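Local coordinates for uncharacterized protein Rv2866 (Mycobacterium tuberculosis, PDB 3G5O), which acts as the RNase toxin of a type II toxin-antitoxin pair, cleaving RNA preferentially at the 3'-end of purine ribonucleotides until its cognate antitoxin neutralizes it, at residues Arg76-Ile81 with Ile90-His95; Leu54-Pro59 with Phe68-Gly73; Tyr18-Thr23 with Glu43-Asp48. One frame throughout, in Å; residues are numbered along the deposited sequence. Where two conformers were deposited one is given.

How the contacts relate
The three contacts show how one small RelE-family toxin is built around a single mixed sheet, with strands in the order 19-23, 87-95, 75-82, 68-72, 57-59. Along the chain contact 3 closes first, then contact 2, then contact 1. Contact 1 is the central hairpin; its centre lies about 9 Å from that of contact 2, a hairpin at one edge, and about 10 Å from that of contact 3, where helix 35-51 meets strand 19-23, the other outermost strand within this chain. Contacts 2 and 3, about 13 Å apart between centres, are tied by the Arg72-Asp48 salt bridge. The antitoxin Rv2865 reaches all three, so its binding spans the sheet.

Contact 1: Arg76-Ile81 with Ile90-His95; sequences RLLYRI and ILRVDH
Ile90 forms a non-hydrogen-bonded pair with Tyr79 in this antiparallel hairpin. Its CD1 touches both Tyr79 CB, at 3.8 Å, and Leu77 CD2. Tyr79 carries its ring in the crowded position between backbone N and carbonyl carbon (chi1 56°), and its hydroxyl leaves the hairpin to bond the backbone oxygen of Pro53.

Leu91 interrupts the alternation. Together with Arg92 it faces Leu78 in a classic beta bulge, its psi of -39° departing from the extended values of its neighbours. Leu78 O takes both amides: Leu91 N sits in the carbonyl plane at 2.8 Å, whereas Arg92 N reaches the same oxygen through a weak bond of 3.4 Å. The Leu91 side chain crosses Arg80 obliquely, its CD1 3.9 Å from Arg80 CG.

From Arg92 on, regular pairing resumes, offset by one residue. Its carbonyl oxygen accepts Leu78 N at 2.9 Å, in an almost straight bond whose donor stands above the carbonyl plane. The side chain, bent at chi2 and chi3, lays CG against Leu78 CD2 before its NE pairs with Asp29. Val93 lies beside Leu77 and points the same way, CG2 4.2 Å from Leu77 CG, on the face covered by helix 35-51.

Asp94 makes two backbone bonds with Arg76. Arg76 N meets Asp94 O at 2.7 Å, nearly along the C=O axis, and Asp94 N returns to Arg76 O.

The chemistry divides by face, though not cleanly: Leu77, Tyr79, Ile90 and Val93 supply apolar contacts to the core, while Arg76, Arg92 and Asp94 share the other face with Leu78, which packs on Trp61 of the antitoxin Rv2865. Glu57 of that chain pairs with Arg76, Tyr60 with Asp94 and Ser70 with Arg92 NH1, consistent with charge-assisted recognition.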
loop_
_atom_site.group_PDB
_atom_site.type_symbol
_atom_site.label_atom_id
_atom_site.label_comp_id
_atom_site.label_asym_id
_atom_site.label_seq_id
_atom_site.Cartn_x
_atom_site.Cartn_y
_atom_site.Cartn_z
ATOM N N ARG C 76 11.293 2.239 13.058
ATOM C CA ARG C 76 11.420 1.296 11.964
ATOM C C ARG C 76 12.628 1.555 11.098
ATOM O O ARG C 76 13.010 2.706 10.854
ATOM C CB ARG C 76 10.169 1.299 11.081
ATOM C CG ARG C 76 8.927 0.691 11.750
ATOM C CD ARG C 76 7.710 1.041 10.869
ATOM N NE ARG C 76 6.539 0.220 11.160
ATOM C CZ ARG C 76 5.608 0.514 12.075
ATOM N NH1 ARG C 76 5.708 1.624 12.808
ATOM N NH2 ARG C 76 4.559 -0.303 12.241
ATOM N N LEU C 77 13.227 0.480 10.613
ATOM C CA LEU C 77 14.293 0.599 9.633
ATOM C C LEU C 77 13.784 -0.017 8.364
ATOM O O LEU C 77 13.144 -1.083 8.408
ATOM C CB LEU C 77 15.519 -0.196 10.089
ATOM C CG LEU C 77 16.383 0.521 11.121
ATOM C CD1 LEU C 77 15.614 0.559 12.451
ATOM C CD2 LEU C 77 17.696 -0.182 11.371
ATOM N N LEU C 78 14.096 0.633 7.255
ATOM C CA LEU C 78 13.819 0.123 5.908
ATOM C C LEU C 78 15.149 -0.322 5.300
ATOM O O LEU C 78 16.110 0.449 5.266
ATOM C CB LEU C 78 13.218 1.225 5.030
ATOM C CG LEU C 78 12.834 0.873 3.576
ATOM C CD1 LEU C 78 11.626 -0.056 3.620
ATOM C CD2 LEU C 78 12.512 2.157 2.763
ATOM N N TYR C 79 15.226 -1.538 4.777
ATOM C CA TYR C 79 16.550 -2.050 4.377
ATOM C C TYR C 79 16.518 -3.026 3.226
ATOM O O TYR C 79 15.440 -3.475 2.868
ATOM C CB TYR C 79 17.300 -2.675 5.558
ATOM C CG TYR C 79 16.579 -3.773 6.268
ATOM C CD1 TYR C 79 16.906 -5.105 6.023
ATOM C CD2 TYR C 79 15.572 -3.493 7.209
ATOM C CE1 TYR C 79 16.255 -6.156 6.701
ATOM C CE2 TYR C 79 14.907 -4.527 7.884
ATOM C CZ TYR C 79 15.267 -5.859 7.634
ATOM O OH TYR C 79 14.623 -6.891 8.304
ATOM N N ARG C 80 17.691 -3.299 2.639
ATOM C CA ARG C 80 17.827 -4.322 1.623
ATOM C C ARG C 80 18.794 -5.371 2.153
ATOM O O ARG C 80 19.661 -5.061 2.985
ATOM C CB ARG C 80 18.399 -3.716 0.333
ATOM C CG ARG C 80 17.414 -2.730 -0.368
ATOM C CD ARG C 80 17.906 -2.415 -1.790
ATOM N NE ARG C 80 17.108 -1.421 -2.519
ATOM C CZ ARG C 80 15.978 -1.688 -3.153
ATOM N NH1 ARG C 80 15.488 -2.927 -3.140
ATOM N NH2 ARG C 80 15.351 -0.726 -3.817
ATOM N N ILE C 81 18.632 -6.600 1.649
ATOM C CA ILE C 81 19.499 -7.740 1.984
ATOM C C ILE C 81 20.257 -8.146 0.727
ATOM O O ILE C 81 19.646 -8.359 -0.338
ATOM C CB ILE C 81 18.703 -8.982 2.437
ATOM C CG1 ILE C 81 17.701 -8.626 3.520
ATOM C CG2 ILE C 81 19.640 -10.064 2.990
ATOM C CD1 ILE C 81 18.305 -7.797 4.539
ATOM N N ILE C 90 20.819 -0.210 5.108
ATOM C CA ILE C 90 19.696 0.549 5.636
ATOM C C ILE C 90 19.474 1.757 4.742
ATOM O O ILE C 90 20.384 2.559 4.566
ATOM C CB ILE C 90 20.013 1.099 7.055
ATOM C CG1 ILE C 90 20.624 0.001 7.933
ATOM C CG2 ILE C 90 18.757 1.740 7.703
ATOM C CD1 ILE C 90 19.692 -1.164 8.138
ATOM N N LEU C 91 18.260 1.896 4.232
ATOM C CA LEU C 91 17.850 2.971 3.338
ATOM C C LEU C 91 17.233 4.115 4.122
ATOM O O LEU C 91 17.482 5.272 3.791
ATOM C CB LEU C 91 16.778 2.445 2.349
ATOM C CG LEU C 91 17.162 1.145 1.640
ATOM C CD1 LEU C 91 16.032 0.810 0.705
ATOM C CD2 LEU C 91 18.565 1.182 0.861
ATOM N N ARG C 92 16.452 3.788 5.149
ATOM C CA ARG C 92 15.716 4.783 5.929
ATOM C C ARG C 92 15.546 4.335 7.374
ATOM O O ARG C 92 15.465 3.118 7.684
ATOM C CB ARG C 92 14.298 5.026 5.354
ATOM C CG ARG C 92 14.209 5.550 3.878
ATOM C CD ARG C 92 14.707 7.010 3.750
ATOM N NE ARG C 92 14.083 7.923 4.721
ATOM C CZ ARG C 92 12.925 8.569 4.498
ATOM N NH1 ARG C 92 12.262 8.411 3.358
ATOM N NH2 ARG C 92 12.426 9.379 5.419
ATOM N N VAL C 93 15.419 5.327 8.251
ATOM C CA VAL C 93 15.057 5.084 9.664
ATOM C C VAL C 93 13.926 6.057 9.994
ATOM O O VAL C 93 13.978 7.267 9.638
ATOM C CB VAL C 93 16.257 5.332 10.622
ATOM C CG1 VAL C 93 15.841 5.033 12.084
ATOM C CG2 VAL C 93 17.424 4.440 10.232
ATOM N N ASP C 94 12.894 5.557 10.648
ATOM C CA ASP C 94 11.785 6.439 11.009
ATOM C C ASP C 94 11.344 6.147 12.455
ATOM O O ASP C 94 11.336 4.965 12.894
ATOM C CB ASP C 94 10.619 6.243 10.061
ATOM C CG ASP C 94 9.644 7.461 10.056
ATOM O OD1 ASP C 94 10.078 8.618 9.792
ATOM O OD2 ASP C 94 8.465 7.248 10.300
ATOM N N HIS C 95 10.958 7.200 13.152
ATOM C CA HIS C 95 10.472 7.083 14.518
ATOM C C HIS C 95 9.170 7.838 14.623
ATOM O O HIS C 95 9.104 9.003 14.225
ATOM C CB HIS C 95 11.463 7.710 15.507
ATOM C CG HIS C 95 10.899 7.840 16.886
ATOM N ND1 HIS C 95 10.555 9.054 17.435
ATOM C CD2 HIS C 95 10.559 6.899 17.796
ATOM C CE1 HIS C 95 10.051 8.860 18.643
ATOM N NE2 HIS C 95 10.026 7.559 18.881
#

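Contact 2: Leu54-Pro59 with Phe68-Gly73; sequences LRVGKP and FSARRG. With TRS (2-amino-2-hydroxymethyl-propane-1,3-diol), chain I.
A beta hairpin at the edge of the toxin's sheet joins strand 57-59 to strand 68-72, and a Tris molecule, probably from the crystallisation liquor, lies where the two segments diverge. Lys58 and Ser69 form the hydrogen-bonded pair. Ser69 N approaches Lys58 O in the carbonyl plane at 2.9 Å, while Lys58 N bonds Ser69 O from above its plane at 3.0 Å.

The Phe68 ring, its CG anti to the carbonyl carbon, is touched at CE1 by two apolar groups. Leu54 crosses it obliquely and sets CD2 3.6 Å from Phe68 CE1, and Pro59 CB lies 3.7 Å from that same CE1. Farther along, Val56 divides its methyls: CG2 packs on Ala70 CB, whereas CG1 touches Arg72 NH2 at 3.6 Å, the two side chains crossing at about a right angle. Arg72 is bent at chi2 (-73°), and its guanidinium is held by Asp48 of helix 35-51.

Beyond the paired residues, Tris and water bridge the segments. Tris O2 accepts from Arg71 N at 2.8 Å in a nearly straight bond and donates to Val56 O at a very short 2.4 Å, while Tris N donates to Ser69 O. Alongside it, a water donates to both Val56 O and Arg71 O and accepts from Arg72 NE. Glu53 of the antitoxin Rv2865 also bonds the Tris. The arrangement is an antiparallel beta hairpin on the 57-59 side of the RelE-family sheet, with the Tris at the interface with Rv2865.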
loop_
_atom_site.group_PDB
_atom_site.type_symbol
_atom_site.label_atom_id
_atom_site.label_comp_id
_atom_site.label_asym_id
_atom_site.label_seq_id
_atom_site.Cartn_x
_atom_site.Cartn_y
_atom_site.Cartn_z
ATOM N N LEU C 54 16.418 -11.425 8.170
ATOM C CA LEU C 54 15.080 -11.916 7.781
ATOM C C LEU C 54 14.131 -12.051 8.950
ATOM O O LEU C 54 12.960 -11.753 8.815
ATOM C CB LEU C 54 15.109 -13.239 6.973
ATOM C CG LEU C 54 15.657 -13.112 5.535
ATOM C CD1 LEU C 54 16.009 -14.480 4.933
ATOM C CD2 LEU C 54 14.727 -12.299 4.583
ATOM N N ARG C 55 14.592 -12.487 10.109
ATOM C CA ARG C 55 13.605 -12.765 11.160
ATOM C C ARG C 55 13.061 -11.494 11.823
ATOM O O ARG C 55 11.927 -11.482 12.293
ATOM C CB ARG C 55 14.130 -13.786 12.198
ATOM C CG ARG C 55 14.520 -15.175 11.603
ATOM C CD ARG C 55 13.434 -16.296 11.786
ATOM N NE ARG C 55 13.462 -17.306 10.697
ATOM C CZ ARG C 55 12.965 -18.556 10.760
ATOM N NH1 ARG C 55 12.409 -19.022 11.875
ATOM N NH2 ARG C 55 13.034 -19.365 9.699
ATOM N N VAL C 56 13.840 -10.417 11.842
ATOM C CA VAL C 56 13.387 -9.229 12.576
ATOM C C VAL C 56 12.483 -8.319 11.727
ATOM O O VAL C 56 11.914 -7.383 12.247
ATOM C CB VAL C 56 14.558 -8.412 13.128
ATOM C CG1 VAL C 56 15.384 -9.265 14.079
ATOM C CG2 VAL C 56 15.445 -7.855 11.974
ATOM N N GLY C 57 12.416 -8.550 10.419
ATOM C CA GLY C 57 11.619 -7.668 9.590
ATOM C C GLY C 57 10.677 -8.445 8.703
ATOM O O GLY C 57 10.674 -9.679 8.759
ATOM N N LYS C 58 9.897 -7.712 7.898
ATOM C CA LYS C 58 8.945 -8.260 6.915
ATOM C C LYS C 58 9.283 -7.719 5.525
ATOM O O LYS C 58 9.671 -6.553 5.401
ATOM C CB LYS C 58 7.508 -7.808 7.238
ATOM C CG LYS C 58 6.924 -8.413 8.534
ATOM C CD LYS C 58 6.472 -9.879 8.350
ATOM C CE LYS C 58 5.957 -10.467 9.649
ATOM N NZ LYS C 58 7.089 -10.833 10.576
ATOM N N PRO C 59 9.151 -8.560 4.482
ATOM C CA PRO C 59 9.362 -8.034 3.121
ATOM C C PRO C 59 8.191 -7.119 2.745
ATOM O O PRO C 59 7.055 -7.409 3.095
ATOM C CB PRO C 59 9.380 -9.310 2.228
ATOM C CG PRO C 59 8.498 -10.339 3.037
ATOM C CD PRO C 59 8.773 -10.004 4.510
ATOM N N PHE C 68 12.751 -4.366 3.011
ATOM C CA PHE C 68 12.228 -4.980 4.227
ATOM C C PHE C 68 12.049 -3.887 5.261
ATOM O O PHE C 68 12.790 -2.884 5.243
ATOM C CB PHE C 68 13.225 -6.006 4.791
ATOM C CG PHE C 68 13.408 -7.200 3.905
ATOM C CD1 PHE C 68 12.741 -8.399 4.183
ATOM C CD2 PHE C 68 14.246 -7.131 2.785
ATOM C CE1 PHE C 68 12.902 -9.521 3.331
ATOM C CE2 PHE C 68 14.396 -8.246 1.933
ATOM C CZ PHE C 68 13.732 -9.424 2.207
ATOM N N SER C 69 11.120 -4.110 6.187
ATOM C CA SER C 69 10.890 -3.181 7.277
ATOM C C SER C 69 11.019 -3.923 8.602
ATOM O O SER C 69 10.344 -4.937 8.817
ATOM C CB SER C 69 9.480 -2.612 7.154
ATOM O OG SER C 69 9.244 -1.676 8.202
ATOM N N ALA C 70 11.859 -3.426 9.503
ATOM C CA ALA C 70 11.919 -4.031 10.830
ATOM C C ALA C 70 11.475 -2.975 11.848
ATOM O O ALA C 70 11.937 -1.842 11.795
ATOM C CB ALA C 70 13.353 -4.511 11.149
ATOM N N ARG C 71 10.609 -3.353 12.771
ATOM C CA ARG C 71 10.103 -2.434 13.793
ATOM C C ARG C 71 10.559 -2.913 15.156
ATOM O O ARG C 71 10.453 -4.139 15.446
ATOM C CB ARG C 71 8.556 -2.394 13.762
ATOM C CG ARG C 71 7.946 -1.465 14.810
ATOM C CD ARG C 71 6.388 -1.460 14.778
ATOM N NE ARG C 71 5.867 -2.698 15.342
ATOM C CZ ARG C 71 5.776 -2.962 16.655
ATOM N NH1 ARG C 71 6.140 -2.052 17.567
ATOM N NH2 ARG C 71 5.292 -4.145 17.060
ATOM N N ARG C 72 11.045 -1.976 15.974
ATOM C CA ARG C 72 11.195 -2.166 17.433
ATOM C C ARG C 72 10.554 -0.981 18.161
ATOM O O ARG C 72 11.002 0.155 18.021
ATOM C CB ARG C 72 12.672 -2.304 17.863
ATOM C CG ARG C 72 13.391 -3.555 17.358
ATOM C CD ARG C 72 12.880 -4.775 18.127
ATOM N NE ARG C 72 13.328 -6.054 17.561
ATOM C CZ ARG C 72 14.447 -6.672 17.935
ATOM N NH1 ARG C 72 15.251 -6.111 18.849
ATOM N NH2 ARG C 72 14.779 -7.839 17.380
ATOM N N GLY C 73 9.473 -1.241 18.904
ATOM C CA GLY C 73 8.722 -0.175 19.552
ATOM C C GLY C 73 8.243 0.833 18.522
ATOM O O GLY C 73 7.450 0.490 17.621
HETATM C C TRS I . 7.695 -6.379 11.869
HETATM C C1 TRS I . 7.764 -7.813 11.318
HETATM C C2 TRS I . 8.579 -6.252 13.097
HETATM C C3 TRS I . 6.241 -6.027 12.172
HETATM N N TRS I . 8.158 -5.401 10.860
HETATM O O1 TRS I . 8.728 -8.663 11.900
HETATM O O2 TRS I . 9.889 -6.068 12.635
HETATM O O3 TRS I . 5.430 -6.987 11.524
HETATM O O HOH W 1 11.924 -6.318 14.711
#

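Contact 3: Tyr18-Thr23 with Glu43-Asp48; sequences YTVRFT and EFAFGD
Strand 19-23 and the helical segment 43-48 run nearly antiparallel, at 157°, with their axes 8.5 Å apart at closest approach. This is the helix-on-sheet packing of the RelE-family fold: helix 35-51 lies against a face of the sheet and here meets a strand outermost within this chain. A wider pi-type turn at 45-48 interrupts the regular helix there.

Val20 points toward the helix. With CG1 anti to the backbone N (chi1 170°), its CG2 lies 3.3 Å from Ala45 O, and its CB 3.8 Å from Phe46 CE1. Phe22 approaches Ala45 with the tip of its ring, CZ 3.7 Å from Ala45 CB; Val20 CG1 also lies near that methyl.

Phe46 reaches toward the strand, its ring crossing that of Phe22 obliquely, planes at 53° and centroids 5.8 Å apart. Phe46 CZ sits at the edge of the Phe22 ring, near its plane, 3.7 Å from Phe22 CE2. On its outer side the strand pairs, through Phe22 and Thr23, with a strand of the antitoxin Rv2865, continuing the sheet. The Phe46 ring turns an edge to the strand backbone: Val20 O lies in the ring plane, 3.4 Å from Phe46 CE1.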
loop_
_atom_site.group_PDB
_atom_site.type_symbol
_atom_site.label_atom_id
_atom_site.label_comp_id
_atom_site.label_asym_id
_atom_site.label_seq_id
_atom_site.Cartn_x
_atom_site.Cartn_y
_atom_site.Cartn_z
ATOM N N TYR C 18 25.224 -10.636 9.054
ATOM C CA TYR C 18 25.504 -9.800 7.893
ATOM C C TYR C 18 26.200 -8.503 8.296
ATOM O O TYR C 18 26.020 -7.981 9.421
ATOM C CB TYR C 18 24.196 -9.534 7.138
ATOM C CG TYR C 18 23.765 -10.685 6.264
ATOM C CD1 TYR C 18 24.126 -12.023 6.580
ATOM C CD2 TYR C 18 23.026 -10.457 5.098
ATOM C CE1 TYR C 18 23.731 -13.103 5.750
ATOM C CE2 TYR C 18 22.607 -11.519 4.290
ATOM C CZ TYR C 18 22.959 -12.833 4.608
ATOM O OH TYR C 18 22.557 -13.866 3.772
ATOM N N THR C 19 27.027 -7.988 7.397
ATOM C CA THR C 19 27.626 -6.673 7.575
ATOM C C THR C 19 26.564 -5.594 7.298
ATOM O O THR C 19 25.970 -5.590 6.244
ATOM C CB THR C 19 28.767 -6.459 6.547
ATOM O OG1 THR C 19 29.705 -7.516 6.693
ATOM C CG2 THR C 19 29.485 -5.103 6.741
ATOM N N VAL C 20 26.371 -4.674 8.230
ATOM C CA VAL C 20 25.275 -3.689 8.122
ATOM C C VAL C 20 25.911 -2.370 7.752
ATOM O O VAL C 20 26.960 -1.997 8.308
ATOM C CB VAL C 20 24.462 -3.553 9.444
ATOM C CG1 VAL C 20 23.469 -2.317 9.362
ATOM C CG2 VAL C 20 23.683 -4.818 9.720
ATOM N N ARG C 21 25.309 -1.680 6.780
ATOM C CA ARG C 21 25.823 -0.400 6.300
ATOM C C ARG C 21 24.634 0.557 6.249
ATOM O O ARG C 21 23.496 0.120 5.999
ATOM C CB ARG C 21 26.367 -0.536 4.865
ATOM C CG ARG C 21 27.414 -1.617 4.611
ATOM C CD ARG C 21 28.811 -1.173 4.939
ATOM N NE ARG C 21 29.304 -0.016 4.182
ATOM C CZ ARG C 21 30.517 0.525 4.383
ATOM N NH1 ARG C 21 31.338 -0.025 5.272
ATOM N NH2 ARG C 21 30.918 1.600 3.709
ATOM N N PHE C 22 24.891 1.847 6.433
ATOM C CA PHE C 22 23.838 2.865 6.355
ATOM C C PHE C 22 24.187 3.665 5.110
ATOM O O PHE C 22 25.365 4.033 4.911
ATOM C CB PHE C 22 23.885 3.839 7.564
ATOM C CG PHE C 22 23.229 3.310 8.831
ATOM C CD1 PHE C 22 22.026 3.855 9.275
ATOM C CD2 PHE C 22 23.847 2.334 9.600
ATOM C CE1 PHE C 22 21.405 3.389 10.439
ATOM C CE2 PHE C 22 23.249 1.855 10.766
ATOM C CZ PHE C 22 22.027 2.417 11.193
ATOM N N THR C 23 23.172 3.944 4.300
ATOM C CA THR C 23 23.297 4.900 3.188
ATOM C C THR C 23 23.353 6.309 3.789
ATOM O O THR C 23 23.039 6.514 4.977
ATOM C CB THR C 23 22.088 4.839 2.227
ATOM O OG1 THR C 23 20.872 5.055 2.964
ATOM C CG2 THR C 23 22.010 3.479 1.507
ATOM N N GLU C 43 22.293 0.180 18.048
ATOM C CA GLU C 43 22.533 -1.123 18.676
ATOM C C GLU C 43 21.656 -2.201 18.053
ATOM O O GLU C 43 22.071 -3.365 17.926
ATOM C CB GLU C 43 22.337 -1.070 20.196
ATOM C CG GLU C 43 23.368 -0.155 20.893
ATOM C CD GLU C 43 24.787 -0.769 20.943
ATOM O OE1 GLU C 43 24.925 -1.982 20.658
ATOM O OE2 GLU C 43 25.758 -0.048 21.301
ATOM N N PHE C 44 20.465 -1.814 17.614
ATOM C CA PHE C 44 19.616 -2.781 16.909
ATOM C C PHE C 44 20.258 -3.107 15.530
ATOM O O PHE C 44 20.414 -4.260 15.191
ATOM C CB PHE C 44 18.190 -2.213 16.701
ATOM C CG PHE C 44 17.335 -3.060 15.821
ATOM C CD1 PHE C 44 17.076 -4.376 16.161
ATOM C CD2 PHE C 44 16.781 -2.537 14.660
ATOM C CE1 PHE C 44 16.287 -5.186 15.342
ATOM C CE2 PHE C 44 16.003 -3.330 13.833
ATOM C CZ PHE C 44 15.748 -4.654 14.191
ATOM N N ALA C 45 20.661 -2.082 14.782
ATOM C CA ALA C 45 21.189 -2.273 13.417
ATOM C C ALA C 45 22.408 -3.182 13.475
ATOM O O ALA C 45 22.527 -4.110 12.674
ATOM C CB ALA C 45 21.561 -0.938 12.779
ATOM N N PHE C 46 23.289 -2.953 14.439
ATOM C CA PHE C 46 24.537 -3.726 14.479
ATOM C C PHE C 46 24.489 -5.002 15.316
ATOM O O PHE C 46 25.495 -5.708 15.433
ATOM C CB PHE C 46 25.715 -2.806 14.866
ATOM C CG PHE C 46 25.971 -1.727 13.825
ATOM C CD1 PHE C 46 26.254 -2.076 12.509
ATOM C CD2 PHE C 46 25.854 -0.376 14.139
ATOM C CE1 PHE C 46 26.471 -1.090 11.542
ATOM C CE2 PHE C 46 26.088 0.623 13.187
ATOM C CZ PHE C 46 26.378 0.270 11.884
ATOM N N GLY C 47 23.320 -5.276 15.895
ATOM C CA GLY C 47 23.117 -6.433 16.765
ATOM C C GLY C 47 22.069 -7.357 16.177
ATOM O O GLY C 47 22.370 -8.111 15.258
ATOM N N ASP C 48 20.838 -7.294 16.687
ATOM C CA ASP C 48 19.758 -8.138 16.191
ATOM C C ASP C 48 19.534 -8.115 14.682
ATOM O O ASP C 48 19.243 -9.158 14.106
ATOM C CB ASP C 48 18.431 -7.876 16.927
ATOM C CG ASP C 48 18.482 -8.311 18.399
ATOM O OD1 ASP C 48 19.479 -8.981 18.807
ATOM O OD2 ASP C 48 17.545 -7.967 19.156
#